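Local coordinates for diol-dehydratase (Roseburia inulinivorans, PDB 5I2A), which probably acts as a glycyl-radical lyase that dehydrates 1,2-propanediol without using vitamin B12, at residues 366-371 and 391-396; 9-14 and 315-320. All coordinates share one frame; numbering follows the deposited sequence. Where two conformers were deposited one is given.

Contact 1: 366-371 and 391-396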
ATOM      1  N   MET A 366       2.224  32.220 -33.768  1.00 17.68           N
ATOM      2  CA  MET A 366       3.365  32.707 -32.997  1.00 15.86           C
ATOM      3  C   MET A 366       4.188  31.564 -32.395  1.00 17.08           C
ATOM      4  O   MET A 366       5.395  31.703 -32.217  1.00 17.52           O
ATOM      5  CB  MET A 366       2.892  33.675 -31.919  1.00 17.18           C
ATOM      6  CG  MET A 366       2.335  34.978 -32.546  1.00 19.22           C
ATOM      7  SD  MET A 366       1.340  36.000 -31.447  1.00 28.27           S
ATOM      8  CE  MET A 366       2.606  36.453 -30.284  1.00 13.70           C
ATOM      9  N   CYS A 367       3.543  30.431 -32.119  1.00 15.06           N
ATOM     10  CA  CYS A 367       4.257  29.242 -31.647  1.00 15.51           C
ATOM     11  C   CYS A 367       5.171  28.691 -32.746  1.00 14.58           C
ATOM     12  O   CYS A 367       6.305  28.300 -32.494  1.00 15.86           O
ATOM     13  CB  CYS A 367       3.264  28.176 -31.176  1.00 12.20           C
ATOM     14  SG  CYS A 367       2.388  28.619 -29.649  1.00 17.13           S
ATOM     15  N   ILE A 368       4.676  28.675 -33.974  1.00 16.32           N
ATOM     16  CA  ILE A 368       5.494  28.260 -35.102  1.00 16.17           C
ATOM     17  C   ILE A 368       6.690  29.221 -35.293  1.00 17.23           C
ATOM     18  O   ILE A 368       7.818  28.797 -35.529  1.00 14.35           O
ATOM     19  CB  ILE A 368       4.659  28.191 -36.388  1.00 15.75           C
ATOM     20  CG1 ILE A 368       3.588  27.108 -36.264  1.00 15.57           C
ATOM     21  CG2 ILE A 368       5.543  27.914 -37.584  1.00 18.57           C
ATOM     22  CD1 ILE A 368       2.639  27.035 -37.443  1.00 15.02           C
ATOM     23  N   THR A 369       6.434  30.513 -35.151  1.00 18.23           N
ATOM     24  CA  THR A 369       7.482  31.519 -35.294  1.00 17.95           C
ATOM     25  C   THR A 369       8.537  31.330 -34.209  1.00 16.73           C
ATOM     26  O   THR A 369       9.740  31.457 -34.463  1.00 18.70           O
ATOM     27  CB  THR A 369       6.903  32.953 -35.232  1.00 18.96           C
ATOM     28  OG1 THR A 369       6.068  33.190 -36.373  1.00 18.58           O
ATOM     29  CG2 THR A 369       8.019  33.995 -35.219  1.00 18.04           C
ATOM     30  N   ALA A 370       8.090  31.019 -32.999  1.00 16.14           N
ATOM     31  CA  ALA A 370       9.022  30.862 -31.895  1.00 15.35           C
ATOM     32  C   ALA A 370       9.988  29.701 -32.155  1.00 15.05           C
ATOM     33  O   ALA A 370      11.171  29.798 -31.852  1.00 17.73           O
ATOM     34  CB  ALA A 370       8.277  30.669 -30.575  1.00 12.22           C
ATOM     35  N   SER A 371       9.494  28.625 -32.749  1.00 14.87           N
ATOM     36  CA  SER A 371      10.370  27.522 -33.149  1.00 17.02           C
ATOM     37  C   SER A 371      11.412  27.969 -34.187  1.00 21.28           C
ATOM     38  O   SER A 371      12.547  27.507 -34.182  1.00 15.91           O
ATOM     39  CB  SER A 371       9.535  26.367 -33.704  1.00 13.99           C
ATOM     40  OG  SER A 371       8.781  25.745 -32.682  1.00 16.68           O
ATOM     41  N   LYS A 391      -5.861  26.966 -44.049  1.00 22.19           N
ATOM     42  CA  LYS A 391      -4.837  26.753 -45.059  1.00 20.58           C
ATOM     43  C   LYS A 391      -3.594  27.583 -44.732  1.00 19.81           C
ATOM     44  O   LYS A 391      -2.468  27.142 -44.942  1.00 19.35           O
ATOM     45  CB  LYS A 391      -5.364  27.102 -46.458  1.00 25.66           C
ATOM     46  CG  LYS A 391      -4.354  26.844 -47.596  1.00 35.28           C
ATOM     47  CD  LYS A 391      -4.912  27.253 -48.968  1.00 59.56           C
ATOM     48  CE  LYS A 391      -3.849  27.238 -50.081  1.00 54.65           C
ATOM     49  NZ  LYS A 391      -3.305  25.879 -50.360  1.00 53.11           N
ATOM     50  N   ALA A 392      -3.805  28.779 -44.196  1.00 18.98           N
ATOM     51  CA  ALA A 392      -2.694  29.649 -43.841  1.00 19.00           C
ATOM     52  C   ALA A 392      -1.821  29.020 -42.748  1.00 16.27           C
ATOM     53  O   ALA A 392      -0.605  29.175 -42.761  1.00 17.58           O
ATOM     54  CB  ALA A 392      -3.203  31.012 -43.388  1.00 18.42           C
ATOM     55  N   LEU A 393      -2.440  28.326 -41.799  1.00 17.96           N
ATOM     56  CA  LEU A 393      -1.674  27.716 -40.722  1.00 18.01           C
ATOM     57  C   LEU A 393      -0.901  26.524 -41.279  1.00 15.65           C
ATOM     58  O   LEU A 393       0.262  26.339 -40.944  1.00 17.76           O
ATOM     59  CB  LEU A 393      -2.578  27.293 -39.549  1.00 16.43           C
ATOM     60  CG  LEU A 393      -1.823  26.784 -38.312  1.00 13.81           C
ATOM     61  CD1 LEU A 393      -0.991  27.889 -37.659  1.00 11.14           C
ATOM     62  CD2 LEU A 393      -2.792  26.145 -37.299  1.00 11.44           C
ATOM     63  N   LEU A 394      -1.538  25.738 -42.146  1.00 15.67           N
ATOM     64  CA  LEU A 394      -0.875  24.582 -42.755  1.00 16.56           C
ATOM     65  C   LEU A 394       0.325  25.013 -43.583  1.00 19.36           C
ATOM     66  O   LEU A 394       1.376  24.374 -43.533  1.00 17.02           O
ATOM     67  CB  LEU A 394      -1.837  23.778 -43.632  1.00 13.55           C
ATOM     68  CG  LEU A 394      -2.996  23.052 -42.930  1.00 18.89           C
ATOM     69  CD1 LEU A 394      -3.803  22.244 -43.929  1.00 18.68           C
ATOM     70  CD2 LEU A 394      -2.505  22.160 -41.780  1.00 17.02           C
ATOM     71  N   MET A 395       0.172  26.093 -44.350  1.00 16.06           N
ATOM     72  CA  MET A 395       1.280  26.587 -45.160  1.00 16.91           C
ATOM     73  C   MET A 395       2.415  27.131 -44.281  1.00 16.83           C
ATOM     74  O   MET A 395       3.586  26.920 -44.573  1.00 17.50           O
ATOM     75  CB  MET A 395       0.790  27.652 -46.145  1.00 17.60           C
ATOM     76  CG  MET A 395      -0.082  27.067 -47.255  1.00 21.95           C
ATOM     77  SD  MET A 395       0.871  26.078 -48.453  1.00 30.32           S
ATOM     78  CE  MET A 395       1.703  27.380 -49.349  1.00 28.42           C
ATOM     79  N   ARG A 396       2.064  27.812 -43.198  1.00 13.63           N
ATOM     80  CA  ARG A 396       3.071  28.297 -42.268  1.00 16.33           C
ATOM     81  C   ARG A 396       3.824  27.136 -41.599  1.00 18.39           C
ATOM     82  O   ARG A 396       5.028  27.215 -41.360  1.00 17.93           O
ATOM     83  CB  ARG A 396       2.421  29.178 -41.206  1.00 16.34           C
ATOM     84  CG  ARG A 396       3.394  29.794 -40.255  1.00 16.45           C
ATOM     85  CD  ARG A 396       4.081  31.004 -40.876  1.00 21.64           C
ATOM     86  NE  ARG A 396       4.986  31.635 -39.925  1.00 27.57           N
ATOM     87  CZ  ARG A 396       6.280  31.341 -39.819  1.00 29.92           C
ATOM     88  NH1 ARG A 396       6.819  30.424 -40.616  1.00 29.22           N
ATOM     89  NH2 ARG A 396       7.035  31.970 -38.923  1.00 26.79           N
TER
HETATM   90  O   HOH W   1       3.534  33.756 -38.511  1.00 28.64           O
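Ile368 and Arg396 lie flank to flank, their side chains running in opposite senses, and their overlap accounts for most of the buried surface here. CG2 of Ile368 sits over the centre of the Arg396 guanidinium, 4.1 Å above its plane, so one face of the charged group rests on a methyl. Lower down the arginine, CG of Arg396 lies 3.9 Å from the same Ile368 CG2. The other branch of the isoleucine reaches Leu393, Ile368 CD1 meeting Leu393 CD1 at 3.7 Å in a purely apolar touch one helical turn before the arginine, and still touches the arginine stem.

Helices 362-374 and 391-402 are the connections of two successive beta-alpha-beta crossovers, which join the parallel strands 346-350, 380-385 and 409-412, and this is consistent with the barrel architecture of glycyl radical enzymes. As neighbours outside that sheet, their short segments run almost parallel, at 9° and with axes 10.9 Å apart, a gap bridged by side chains from both helices.

Arg396 spans it by starting with CG anti to the backbone N and then bending at chi2 (79°), a course that turns one face of the guanidinium to the Ile368 methyl and brings NH2 to Thr369. NH2 of Arg396 donates to Thr369 OG1 at 3.0 Å and 147°, with the hydroxyl oxygen tilted somewhat from the guanidinium plane. NE gives its hydrogen to a water lying in that plane, 2.9 Å from Arg396 NE; the same water approaches Thr369 OG1 only weakly. NH2 also forms a salt bridge with Glu372, one turn beyond Ile368 on the first helix. A methionine in place of Arg396 would probably cost the Glu372 carboxylate this salt bridge and Thr369 OG1 its arginine donor.

Contact 2: 9-14 and 315-320; sequences IAKSDR and LIDCIW
The chain is extended through 9-12 and turns to helical angles at Asp13 and Arg14 as it passes the helical segment 315-320, with CA atoms 8.3 Å apart at Lys11 and Asp317 and 8.8 Å at Arg14 and Cys318. Direct touches are sparse. CD of Arg14 rests against SG of Cys318 at 4.1 Å, and the bend at chi3 (-44°) turns the guanidinium beyond it, where NE forms a salt bridge with Glu314, NH2 another with Glu243, and NH1 binds the carbonyl oxygen of Glu71. Lys11 brushes Asp317 with its stem alone, while its amine runs on to the carbonyl oxygen of His373. The polar link between the segments is a water, which accepts from Ser12 N at 2.9 Å and donates to Asp317 OD2 at 2.8 Å. Since OD2 also bonds His373 ND1 and OD1 bonds Gln313 NE2, the carboxylate is held at both oxygens. Ser12 OG accepts from Arg14 N at 3.2 Å and 160°, and is hydrogen-bonded to Glu314 as well. This arrangement is an ST turn acting as a helix cap: it leads the N-terminal arm into helix 14-22 while water and Glu314 tie the turn to helix 309-323.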
ATOM      1  N   ILE A   9       6.172  37.838 -36.533  1.00 24.89           N
ATOM      2  CA  ILE A   9       6.586  38.921 -35.651  1.00 22.31           C
ATOM      3  C   ILE A   9       8.107  38.906 -35.494  1.00 24.99           C
ATOM      4  O   ILE A   9       8.722  37.844 -35.519  1.00 25.54           O
ATOM      5  CB  ILE A   9       5.888  38.792 -34.286  1.00 23.62           C
ATOM      6  CG1 ILE A   9       4.374  38.912 -34.469  1.00 22.88           C
ATOM      7  CG2 ILE A   9       6.371  39.837 -33.321  1.00 22.34           C
ATOM      8  CD1 ILE A   9       3.578  38.437 -33.275  1.00 23.58           C
ATOM      9  N   ALA A  10       8.718  40.082 -35.370  1.00 22.02           N
ATOM     10  CA  ALA A  10      10.174  40.185 -35.357  1.00 23.90           C
ATOM     11  C   ALA A  10      10.783  39.480 -34.154  1.00 19.08           C
ATOM     12  O   ALA A  10      10.135  39.300 -33.120  1.00 23.81           O
ATOM     13  CB  ALA A  10      10.613  41.654 -35.379  1.00 22.36           C
ATOM     14  N   LYS A  11      12.034  39.081 -34.315  1.00 16.80           N
ATOM     15  CA  LYS A  11      12.786  38.415 -33.277  1.00 20.03           C
ATOM     16  C   LYS A  11      13.664  39.400 -32.506  1.00 26.01           C
ATOM     17  O   LYS A  11      14.471  40.107 -33.100  1.00 28.31           O
ATOM     18  CB  LYS A  11      13.647  37.305 -33.889  1.00 21.34           C
ATOM     19  CG  LYS A  11      14.560  36.592 -32.879  1.00 21.98           C
ATOM     20  CD  LYS A  11      15.165  35.323 -33.465  1.00 20.46           C
ATOM     21  CE  LYS A  11      16.649  35.438 -33.662  1.00 28.41           C
ATOM     22  NZ  LYS A  11      17.315  34.109 -33.614  1.00 30.05           N
ATOM     23  N   SER A  12      13.510  39.429 -31.187  1.00 22.25           N
ATOM     24  CA  SER A  12      14.361  40.238 -30.316  1.00 23.56           C
ATOM     25  C   SER A  12      15.812  39.750 -30.288  1.00 25.10           C
ATOM     26  O   SER A  12      16.076  38.550 -30.399  1.00 21.59           O
ATOM     27  CB  SER A  12      13.797  40.250 -28.896  1.00 21.67           C
ATOM     28  OG  SER A  12      14.735  40.779 -27.975  1.00 25.69           O
ATOM     29  N   ASP A  13      16.745  40.684 -30.116  0.61 23.84           N
ATOM     30  CA  ASP A  13      18.167  40.348 -30.113  0.61 22.02           C
ATOM     31  C   ASP A  13      18.553  39.596 -28.840  0.61 21.52           C
ATOM     32  O   ASP A  13      19.622  38.989 -28.766  0.61 20.07           O
ATOM     33  CB  ASP A  13      19.033  41.613 -30.275  0.61 26.23           C
ATOM     34  CG  ASP A  13      18.913  42.578 -29.097  0.61 26.07           C
ATOM     35  OD1 ASP A  13      17.798  42.758 -28.560  0.61 28.46           O
ATOM     36  OD2 ASP A  13      19.945  43.163 -28.708  0.61 33.39           O
ATOM     37  N   ARG A  14      17.675  39.636 -27.844  1.00 20.75           N
ATOM     38  CA  ARG A  14      17.873  38.884 -26.600  1.00 21.77           C
ATOM     39  C   ARG A  14      17.973  37.374 -26.847  1.00 18.21           C
ATOM     40  O   ARG A  14      18.764  36.684 -26.217  1.00 19.26           O
ATOM     41  CB  ARG A  14      16.715  39.166 -25.629  1.00 21.45           C
ATOM     42  CG  ARG A  14      16.837  38.514 -24.251  1.00 20.42           C
ATOM     43  CD  ARG A  14      15.496  38.544 -23.521  1.00 16.41           C
ATOM     44  NE  ARG A  14      14.833  39.843 -23.639  1.00 22.77           N
ATOM     45  CZ  ARG A  14      14.924  40.818 -22.741  1.00 22.08           C
ATOM     46  NH1 ARG A  14      15.643  40.650 -21.639  1.00 18.06           N
ATOM     47  NH2 ARG A  14      14.294  41.964 -22.943  1.00 20.41           N
ATOM     48  N   LEU A 315       8.216  36.994 -25.321  1.00 16.10           N
ATOM     49  CA  LEU A 315       7.913  36.159 -24.158  1.00 19.46           C
ATOM     50  C   LEU A 315       7.823  34.679 -24.550  1.00 18.34           C
ATOM     51  O   LEU A 315       8.380  33.817 -23.881  1.00 18.69           O
ATOM     52  CB  LEU A 315       6.614  36.608 -23.494  1.00 16.34           C
ATOM     53  CG  LEU A 315       6.648  37.925 -22.710  1.00 20.86           C
ATOM     54  CD1 LEU A 315       5.236  38.378 -22.362  1.00 17.00           C
ATOM     55  CD2 LEU A 315       7.501  37.820 -21.449  1.00 19.10           C
ATOM     56  N   ILE A 316       7.125  34.396 -25.643  1.00 19.45           N
ATOM     57  CA  ILE A 316       6.983  33.032 -26.115  1.00 17.66           C
ATOM     58  C   ILE A 316       8.351  32.462 -26.510  1.00 17.75           C
ATOM     59  O   ILE A 316       8.685  31.322 -26.163  1.00 17.50           O
ATOM     60  CB  ILE A 316       6.003  32.957 -27.295  1.00 18.90           C
ATOM     61  CG1 ILE A 316       4.596  33.343 -26.823  1.00 17.25           C
ATOM     62  CG2 ILE A 316       5.999  31.567 -27.892  1.00 17.28           C
ATOM     63  CD1 ILE A 316       3.568  33.462 -27.955  1.00 17.02           C
ATOM     64  N   ASP A 317       9.151  33.268 -27.210  1.00 15.39           N
ATOM     65  CA  ASP A 317      10.509  32.871 -27.553  1.00 16.60           C
ATOM     66  C   ASP A 317      11.307  32.523 -26.290  1.00 15.95           C
ATOM     67  O   ASP A 317      12.077  31.559 -26.269  1.00 14.92           O
ATOM     68  CB  ASP A 317      11.231  33.973 -28.338  1.00 16.97           C
ATOM     69  CG  ASP A 317      10.686  34.157 -29.751  1.00 21.80           C
ATOM     70  OD1 ASP A 317       9.816  33.371 -30.185  1.00 19.86           O
ATOM     71  OD2 ASP A 317      11.136  35.098 -30.434  1.00 20.67           O
ATOM     72  N   CYS A 318      11.124  33.320 -25.243  1.00 15.56           N
ATOM     73  CA  CYS A 318      11.806  33.066 -23.979  1.00 18.00           C
ATOM     74  C   CYS A 318      11.388  31.707 -23.381  1.00 16.20           C
ATOM     75  O   CYS A 318      12.223  30.977 -22.851  1.00 17.31           O
ATOM     76  CB  CYS A 318      11.538  34.201 -22.987  1.00 15.20           C
ATOM     77  SG  CYS A 318      12.547  35.715 -23.280  1.00 19.86           S
ATOM     78  N   ILE A 319      10.104  31.371 -23.482  1.00 16.47           N
ATOM     79  CA  ILE A 319       9.619  30.078 -23.000  1.00 17.63           C
ATOM     80  C   ILE A 319      10.226  28.931 -23.814  1.00 16.01           C
ATOM     81  O   ILE A 319      10.634  27.926 -23.247  1.00 14.74           O
ATOM     82  CB  ILE A 319       8.088  30.002 -23.035  1.00 15.03           C
ATOM     83  CG1 ILE A 319       7.508  30.935 -21.977  1.00 14.49           C
ATOM     84  CG2 ILE A 319       7.582  28.554 -22.813  1.00 12.96           C
ATOM     85  CD1 ILE A 319       6.024  31.075 -22.061  1.00 17.21           C
ATOM     86  N   TRP A 320      10.320  29.112 -25.132  1.00 13.93           N
ATOM     87  CA  TRP A 320      10.949  28.118 -25.990  1.00 13.96           C
ATOM     88  C   TRP A 320      12.388  27.892 -25.535  1.00 16.26           C
ATOM     89  O   TRP A 320      12.842  26.749 -25.448  1.00 15.08           O
ATOM     90  CB  TRP A 320      10.893  28.556 -27.445  1.00 12.62           C
ATOM     91  CG  TRP A 320       9.742  28.019 -28.287  1.00 14.61           C
ATOM     92  CD1 TRP A 320       9.829  27.492 -29.552  1.00 13.61           C
ATOM     93  CD2 TRP A 320       8.352  27.936 -27.921  1.00 14.48           C
ATOM     94  NE1 TRP A 320       8.585  27.128 -30.001  1.00 12.70           N
ATOM     95  CE2 TRP A 320       7.661  27.386 -29.025  1.00 10.29           C
ATOM     96  CE3 TRP A 320       7.622  28.286 -26.779  1.00 16.27           C
ATOM     97  CZ2 TRP A 320       6.284  27.181 -29.018  1.00 12.37           C
ATOM     98  CZ3 TRP A 320       6.251  28.078 -26.779  1.00 12.34           C
ATOM     99  CH2 TRP A 320       5.600  27.531 -27.888  1.00 10.62           C
TER
HETATM  100  O   HOH W   2      11.727  37.753 -29.675  1.00 18.87           O

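In the fold
Contact 1 and contact 2 lie side by side, their centres about 15 Å apart, and helix 362-374 belongs to both neighbourhoods. It turns Ile368 and Thr369 to helix 391-402, while Ala370 and Ser371 meet helix 309-323 of contact 2. There Ser371 OG is a probable hydrogen-bond partner of Trp320 NE1 at 3.0 Å, and Ala370 CB is packed tightly against Asp317, 3.1 Å from its OD1. The N-terminal arm meets helix 362-374 both directly, through Lys11 to His373 and Ile9 against Met366, and by way of helix 309-323. Both contacts sit well away from the middle of the chain, about 24 and 26 Å from its centre to theirs, and belong to the helical surround.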